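Local coordinates for DNA protection during starvation protein (Halobacterium salinarum, PDB 1TJO) that probably protects DNA from oxidative damage by oxidising iron(II) with hydrogen peroxide and storing it as a ferric mineral inside a hollow twelve-subunit shell, at residues Ala33-Ala36 / Asp37-Asn40; Tyr45-Leu48 / Lys49-Trp53. All blocks are in the same frame, centred on the assembly; numbering follows the deposited sequence.

Contact 1: residues Ala33-Ala36 / Asp37-Asn40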
ATOM      1  N   ALA A  33     -11.653 -25.677  29.288  1.00 21.58           N
ATOM      2  CA  ALA A  33     -12.232 -25.794  27.959  1.00 21.66           C
ATOM      3  C   ALA A  33     -11.266 -25.281  26.896  1.00 21.32           C
ATOM      4  O   ALA A  33     -11.017 -25.964  25.909  1.00 21.35           O
ATOM      5  CB  ALA A  33     -13.501 -25.050  27.889  1.00 21.77           C
ATOM      6  N   LEU A  34     -10.719 -24.089  27.110  1.00 20.34           N
ATOM      7  CA  LEU A  34      -9.831 -23.478  26.138  1.00 21.06           C
ATOM      8  C   LEU A  34      -8.559 -24.339  25.919  1.00 20.67           C
ATOM      9  O   LEU A  34      -8.083 -24.470  24.795  1.00 19.12           O
ATOM     10  CB  LEU A  34      -9.446 -22.071  26.589  1.00 22.13           C
ATOM     11  CG  LEU A  34     -10.592 -21.041  26.623  1.00 24.97           C
ATOM     12  CD1 LEU A  34     -10.151 -19.833  27.356  1.00 27.31           C
ATOM     13  CD2 LEU A  34     -11.002 -20.689  25.229  1.00 28.90           C
ATOM     14  N   ASN A  35      -7.980 -24.868  26.978  1.00 19.51           N
ATOM     15  CA  ASN A  35      -6.757 -25.685  26.857  1.00 19.13           C
ATOM     16  C   ASN A  35      -7.007 -26.957  26.063  1.00 19.70           C
ATOM     17  O   ASN A  35      -6.162 -27.422  25.266  1.00 18.13           O
ATOM     18  CB  ASN A  35      -6.166 -26.016  28.243  1.00 20.21           C
ATOM     19  CG  ASN A  35      -4.831 -25.335  28.483  1.00 18.95           C
ATOM     20  OD1 ASN A  35      -4.204 -24.842  27.520  1.00 19.23           O
ATOM     21  ND2 ASN A  35      -4.385 -25.300  29.736  1.00 20.48           N
ATOM     22  N   ALA A  36      -8.193 -27.531  26.263  1.00 20.36           N
ATOM     23  CA  ALA A  36      -8.546 -28.737  25.524  1.00 20.92           C
ATOM     24  C   ALA A  36      -8.656 -28.408  24.025  1.00 21.02           C
ATOM     25  O   ALA A  36      -8.154 -29.165  23.166  1.00 20.94           O
ATOM     26  CB  ALA A  36      -9.861 -29.297  26.086  1.00 22.42           C
ATOM     27  N   ASP A  37      -9.282 -27.269  23.730  1.00 19.72           N
ATOM     28  CA  ASP A  37      -9.403 -26.737  22.365  1.00 21.55           C
ATOM     29  C   ASP A  37      -8.048 -26.455  21.783  1.00 19.88           C
ATOM     30  O   ASP A  37      -7.778 -26.820  20.672  1.00 20.95           O
ATOM     31  CB  ASP A  37     -10.231 -25.467  22.298  1.00 21.70           C
ATOM     32  CG  ASP A  37     -11.690 -25.711  22.510  1.00 29.81           C
ATOM     33  OD1 ASP A  37     -12.120 -26.895  22.358  1.00 34.14           O
ATOM     34  OD2 ASP A  37     -12.467 -24.766  22.848  1.00 34.39           O
ATOM     35  N   LEU A  38      -7.191 -25.805  22.544  1.00 19.41           N
ATOM     36  CA  LEU A  38      -5.856 -25.487  22.075  1.00 18.97           C
ATOM     37  C   LEU A  38      -5.101 -26.708  21.603  1.00 19.09           C
ATOM     38  O   LEU A  38      -4.429 -26.688  20.613  1.00 16.68           O
ATOM     39  CB  LEU A  38      -5.097 -24.799  23.206  1.00 18.83           C
ATOM     40  CG  LEU A  38      -3.588 -24.570  22.999  1.00 18.16           C
ATOM     41  CD1 LEU A  38      -3.329 -23.696  21.812  1.00 18.72           C
ATOM     42  CD2 LEU A  38      -3.018 -23.895  24.229  1.00 18.98           C
ATOM     43  N   ALA A  39      -5.163 -27.771  22.375  1.00 17.75           N
ATOM     44  CA  ALA A  39      -4.435 -29.005  22.043  1.00 17.46           C
ATOM     45  C   ALA A  39      -4.953 -29.556  20.721  1.00 17.20           C
ATOM     46  O   ALA A  39      -4.188 -29.925  19.801  1.00 18.48           O
ATOM     47  CB  ALA A  39      -4.589 -29.996  23.161  1.00 19.20           C
ATOM     48  N   ASN A  40      -6.256 -29.595  20.572  1.00 17.26           N
ATOM     49  CA  ASN A  40      -6.859 -30.092  19.326  1.00 16.96           C
ATOM     50  C   ASN A  40      -6.528 -29.191  18.128  1.00 18.06           C
ATOM     51  O   ASN A  40      -6.201 -29.686  17.066  1.00 17.44           O
ATOM     52  CB  ASN A  40      -8.367 -30.226  19.498  1.00 17.90           C
ATOM     53  CG  ASN A  40      -8.745 -31.439  20.270  1.00 18.77           C
ATOM     54  OD1 ASN A  40      -7.995 -32.411  20.317  1.00 18.38           O
ATOM     55  ND2 ASN A  40      -9.918 -31.388  20.911  1.00 23.73           N
TER
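Leu38 N donates to Leu34 O at 2.8 Å, the shortest of four successive i to i+4 bonds that make this part of helix 24-54 regular; Asp37 N, Ala39 N and Asn40 N reach back in the same way to Ala33, Asn35 and Ala36. The side chains turn this plain frame to different uses. Asp37 has CG anti to its own carbonyl carbon (chi1 -72°), which lays the carboxylate back over the preceding turn, CG 3.5 Å from Ala33 O, and its OD2 bonds His136 ND1 on helix 115-142. An alanine here removes the carboxylate, and His136 ND1 would probably be left without its mate and the ring freer to turn. Asn35 lies alongside Leu38, its OD1 3.6 Å from the methyl CD2. That amide is held at both ends by a loop, OD1 taking His93 N and ND2 giving to Val91 O, two bonds that probably hold chi1 at an unstaggered -112°. Asn40 OD1 is gripped twice, by Ser104 N and Val105 N. The buried polar ends of Asn35, Asp37 and Asn40 are thus satisfied by hydrogen bonds beyond the turn, which tie this ferritin-type helix to helix 115-142 and to the loops.

Contact 2: residues Tyr45-Leu48 / Lys49-Trp53. With FE (Fe (III) ion), chain J.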
ATOM      1  N   TYR A  45      -3.430 -27.967  13.197  1.00 18.10           N
ATOM      2  CA  TYR A  45      -2.422 -27.141  12.527  1.00 17.44           C
ATOM      3  C   TYR A  45      -1.310 -28.030  11.950  1.00 15.31           C
ATOM      4  O   TYR A  45      -0.898 -27.894  10.753  1.00 17.52           O
ATOM      5  CB  TYR A  45      -1.795 -26.165  13.530  1.00 17.06           C
ATOM      6  CG  TYR A  45      -0.483 -25.524  13.072  1.00 16.41           C
ATOM      7  CD1 TYR A  45      -0.479 -24.472  12.202  1.00 16.89           C
ATOM      8  CD2 TYR A  45       0.715 -25.993  13.558  1.00 17.52           C
ATOM      9  CE1 TYR A  45       0.714 -23.896  11.803  1.00 19.14           C
ATOM     10  CE2 TYR A  45       1.908 -25.483  13.156  1.00 19.26           C
ATOM     11  CZ  TYR A  45       1.912 -24.401  12.309  1.00 20.04           C
ATOM     12  OH  TYR A  45       3.126 -23.864  11.925  1.00 22.89           O
ATOM     13  N   HIS A  46      -0.779 -28.927  12.785  1.00 16.09           N
ATOM     14  CA  HIS A  46       0.350 -29.743  12.332  1.00 15.68           C
ATOM     15  C   HIS A  46      -0.024 -30.724  11.221  1.00 17.04           C
ATOM     16  O   HIS A  46       0.773 -30.991  10.316  1.00 17.43           O
ATOM     17  CB  HIS A  46       1.007 -30.464  13.504  1.00 16.29           C
ATOM     18  CG  HIS A  46       2.008 -29.608  14.193  1.00 15.91           C
ATOM     19  ND1 HIS A  46       3.198 -29.270  13.596  1.00 19.14           N
ATOM     20  CD2 HIS A  46       1.990 -28.974  15.397  1.00 17.38           C
ATOM     21  CE1 HIS A  46       3.883 -28.481  14.420  1.00 16.51           C
ATOM     22  NE2 HIS A  46       3.169 -28.281  15.505  1.00 17.18           N
ATOM     23  N   GLN A  47      -1.262 -31.204  11.234  1.00 16.26           N
ATOM     24  CA  GLN A  47      -1.717 -32.129  10.196  1.00 17.68           C
ATOM     25  C   GLN A  47      -2.059 -31.407   8.888  1.00 17.17           C
ATOM     26  O   GLN A  47      -1.797 -31.920   7.804  1.00 16.98           O
ATOM     27  CB  GLN A  47      -2.916 -32.900  10.661  1.00 17.96           C
ATOM     28  CG  GLN A  47      -3.232 -34.059   9.729  1.00 19.54           C
ATOM     29  CD  GLN A  47      -3.944 -35.219  10.419  1.00 22.95           C
ATOM     30  OE1 GLN A  47      -3.332 -35.943  11.205  1.00 23.75           O
ATOM     31  NE2 GLN A  47      -5.236 -35.388  10.131  1.00 22.67           N
ATOM     32  N   LEU A  48      -2.547 -30.176   9.009  1.00 18.03           N
ATOM     33  CA  LEU A  48      -2.778 -29.334   7.834  1.00 17.31           C
ATOM     34  C   LEU A  48      -1.434 -29.025   7.182  1.00 18.39           C
ATOM     35  O   LEU A  48      -1.304 -29.060   5.957  1.00 17.19           O
ATOM     36  CB  LEU A  48      -3.499 -28.044   8.218  1.00 16.63           C
ATOM     37  CG  LEU A  48      -4.948 -28.195   8.628  1.00 17.52           C
ATOM     38  CD1 LEU A  48      -5.506 -26.916   9.156  1.00 20.12           C
ATOM     39  CD2 LEU A  48      -5.848 -28.678   7.499  1.00 19.47           C
ATOM     40  N   LYS A  49      -0.445 -28.705   8.011  1.00 16.89           N
ATOM     41  CA  LYS A  49       0.915 -28.492   7.496  1.00 18.18           C
ATOM     42  C   LYS A  49       1.422 -29.707   6.770  1.00 17.78           C
ATOM     43  O   LYS A  49       1.887 -29.593   5.672  1.00 16.57           O
ATOM     44  CB  LYS A  49       1.893 -28.109   8.610  1.00 17.28           C
ATOM     45  CG  LYS A  49       1.750 -26.679   9.159  1.00 19.95           C
ATOM     46  CD  LYS A  49       1.844 -25.659   8.098  1.00 25.69           C
ATOM     47  CE  LYS A  49       3.198 -25.389   7.643  1.00 29.61           C
ATOM     48  NZ  LYS A  49       3.405 -23.853   7.461  1.00 31.02           N
ATOM     49  N   LYS A  50       1.277 -30.895   7.358  1.00 15.92           N
ATOM     50  CA  LYS A  50       1.672 -32.125   6.697  1.00 17.55           C
ATOM     51  C   LYS A  50       1.033 -32.248   5.322  1.00 16.68           C
ATOM     52  O   LYS A  50       1.683 -32.562   4.341  1.00 16.50           O
ATOM     53  CB  LYS A  50       1.205 -33.309   7.523  1.00 17.46           C
ATOM     54  CG  LYS A  50       1.519 -34.622   6.884  1.00 16.44           C
ATOM     55  CD  LYS A  50       1.062 -35.740   7.802  1.00 19.15           C
ATOM     56  CE  LYS A  50       1.397 -37.070   7.194  1.00 18.27           C
ATOM     57  NZ  LYS A  50       0.872 -38.261   7.953  1.00 20.00           N
ATOM     58  N   HIS A  51      -0.267 -32.074   5.268  1.00 16.77           N
ATOM     59  CA  HIS A  51      -0.988 -32.219   4.007  1.00 17.34           C
ATOM     60  C   HIS A  51      -0.614 -31.162   2.966  1.00 17.45           C
ATOM     61  O   HIS A  51      -0.513 -31.506   1.780  1.00 17.86           O
ATOM     62  CB  HIS A  51      -2.478 -32.303   4.277  1.00 16.75           C
ATOM     63  CG  HIS A  51      -2.840 -33.498   5.105  1.00 17.62           C
ATOM     64  ND1 HIS A  51      -4.031 -33.614   5.782  1.00 17.81           N
ATOM     65  CD2 HIS A  51      -2.143 -34.632   5.365  1.00 18.98           C
ATOM     66  CE1 HIS A  51      -4.045 -34.773   6.430  1.00 17.02           C
ATOM     67  NE2 HIS A  51      -2.914 -35.408   6.191  1.00 19.41           N
ATOM     68  N   HIS A  52      -0.449 -29.906   3.410  1.00 17.98           N
ATOM     69  CA  HIS A  52       0.145 -28.815   2.608  1.00 17.75           C
ATOM     70  C   HIS A  52       1.499 -29.201   1.987  1.00 17.85           C
ATOM     71  O   HIS A  52       1.711 -29.046   0.825  1.00 17.85           O
ATOM     72  CB  HIS A  52       0.220 -27.596   3.525  1.00 19.13           C
ATOM     73  CG  HIS A  52       1.110 -26.483   3.076  1.00 20.23           C
ATOM     74  ND1 HIS A  52       0.713 -25.556   2.132  1.00 20.41           N
ATOM     75  CD2 HIS A  52       2.299 -26.060   3.546  1.00 21.70           C
ATOM     76  CE1 HIS A  52       1.635 -24.609   2.036  1.00 25.00           C
ATOM     77  NE2 HIS A  52       2.624 -24.901   2.864  1.00 21.72           N
ATOM     78  N   TRP A  53       2.394 -29.787   2.775  1.00 18.55           N
ATOM     79  CA  TRP A  53       3.697 -30.151   2.286  1.00 19.01           C
ATOM     80  C   TRP A  53       3.633 -31.267   1.259  1.00 19.31           C
ATOM     81  O   TRP A  53       4.372 -31.253   0.285  1.00 19.82           O
ATOM     82  CB  TRP A  53       4.582 -30.591   3.453  1.00 19.66           C
ATOM     83  CG  TRP A  53       4.889 -29.527   4.491  1.00 19.08           C
ATOM     84  CD1 TRP A  53       5.037 -28.140   4.302  1.00 19.50           C
ATOM     85  CD2 TRP A  53       5.115 -29.748   5.873  1.00 18.61           C
ATOM     86  NE1 TRP A  53       5.290 -27.540   5.502  1.00 19.36           N
ATOM     87  CE2 TRP A  53       5.368 -28.496   6.476  1.00 19.67           C
ATOM     88  CE3 TRP A  53       5.140 -30.877   6.662  1.00 21.11           C
ATOM     89  CZ2 TRP A  53       5.661 -28.370   7.814  1.00 19.89           C
ATOM     90  CZ3 TRP A  53       5.435 -30.743   7.995  1.00 21.32           C
ATOM     91  CH2 TRP A  53       5.670 -29.517   8.555  1.00 22.28           C
TER
HETATM   92 FE    FE J1301       4.553 -23.864   3.021  0.50 24.99          FE
HETATM   93  O   HOH W   1       4.258 -22.604   1.547  1.00 31.90           O
HETATM   94  O   HOH W   2       3.529 -22.232   4.283  1.00 33.35           O
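Tyr45 offers one face of its ring to the Lys49 chain: CG of Lys49 stands 4.0 Å from the ring centroid and 18° off the normal, a CH-pi contact displaced toward the phenol rim. Both side chains run the same way from the helix; with CG anti to its backbone N (chi1 164°), Tyr45 swings its ring along the helix beside Lys49, where its face meets CG. The Tyr45 hydroxyl is hydrogen-bonded to Glu75 and Tyr42 of the second subunit, and the Lys49 ammonium finds its main partner in Asp79 of that subunit. His46, whose carbonyl receives Lys50 N, is hydrogen-bonded through NE2 to NE2 of the equivalent His46 of the second subunit. Gln47 lies beside His51, its CG 3.5 Å from ring atom CE1, with the amide and imidazole planes 40° apart. Gln47 O sits 3.3 Å above the imidazole plane, off toward the rim, while also accepting the backbone bond from His51 N. Asp122 and Glu108 tie the pair together: Asp122 OD1 meets Gln47 NE2 and OD2 meets His51 ND1, while Gln47 OE1 accepts from Glu108 N and His51 NE2 is hydrogen-bonded to Glu108 OE2. Leu48 O takes His52 N at 2.8 Å. His52 NE2 in turn binds the ferric ion at 2.2 Å, alongside two waters and Asp79 and Glu83 of the second subunit. A bond from His52 ND1 to His64 O and a stack on the His64 ring fix the imidazole's rotation. This is the intersubunit iron site of the Dps family. Helix 24-54 therefore works on several fronts: Gln47 and His51 pack on helix 115-142, Leu48 touches both that helix and helix 60-87, and Tyr45, Lys49 and Trp53 press against the neighbouring subunit.

How the contacts relate
Contacts 1 and 2 lie in series on helix 24-54, their centres 19 Å apart and their nearest atoms about 5 Å apart without touching. Contact 1 is touched by no other subunit, whereas contact 2 forms part of the subunit interface and supplies a ligand to the iron there. Yet contact 1 is not remote from metal: the Leu38 side chain lies about 10 Å from a bound ferric ion and about 7 Å from that of Asp79, a residue that serves the site shared between partners. The Leu34 side chain lies about 4 Å from that of Val85, assigned to iron translocation. One helix thus joins intrachain packing to an intersubunit metal site.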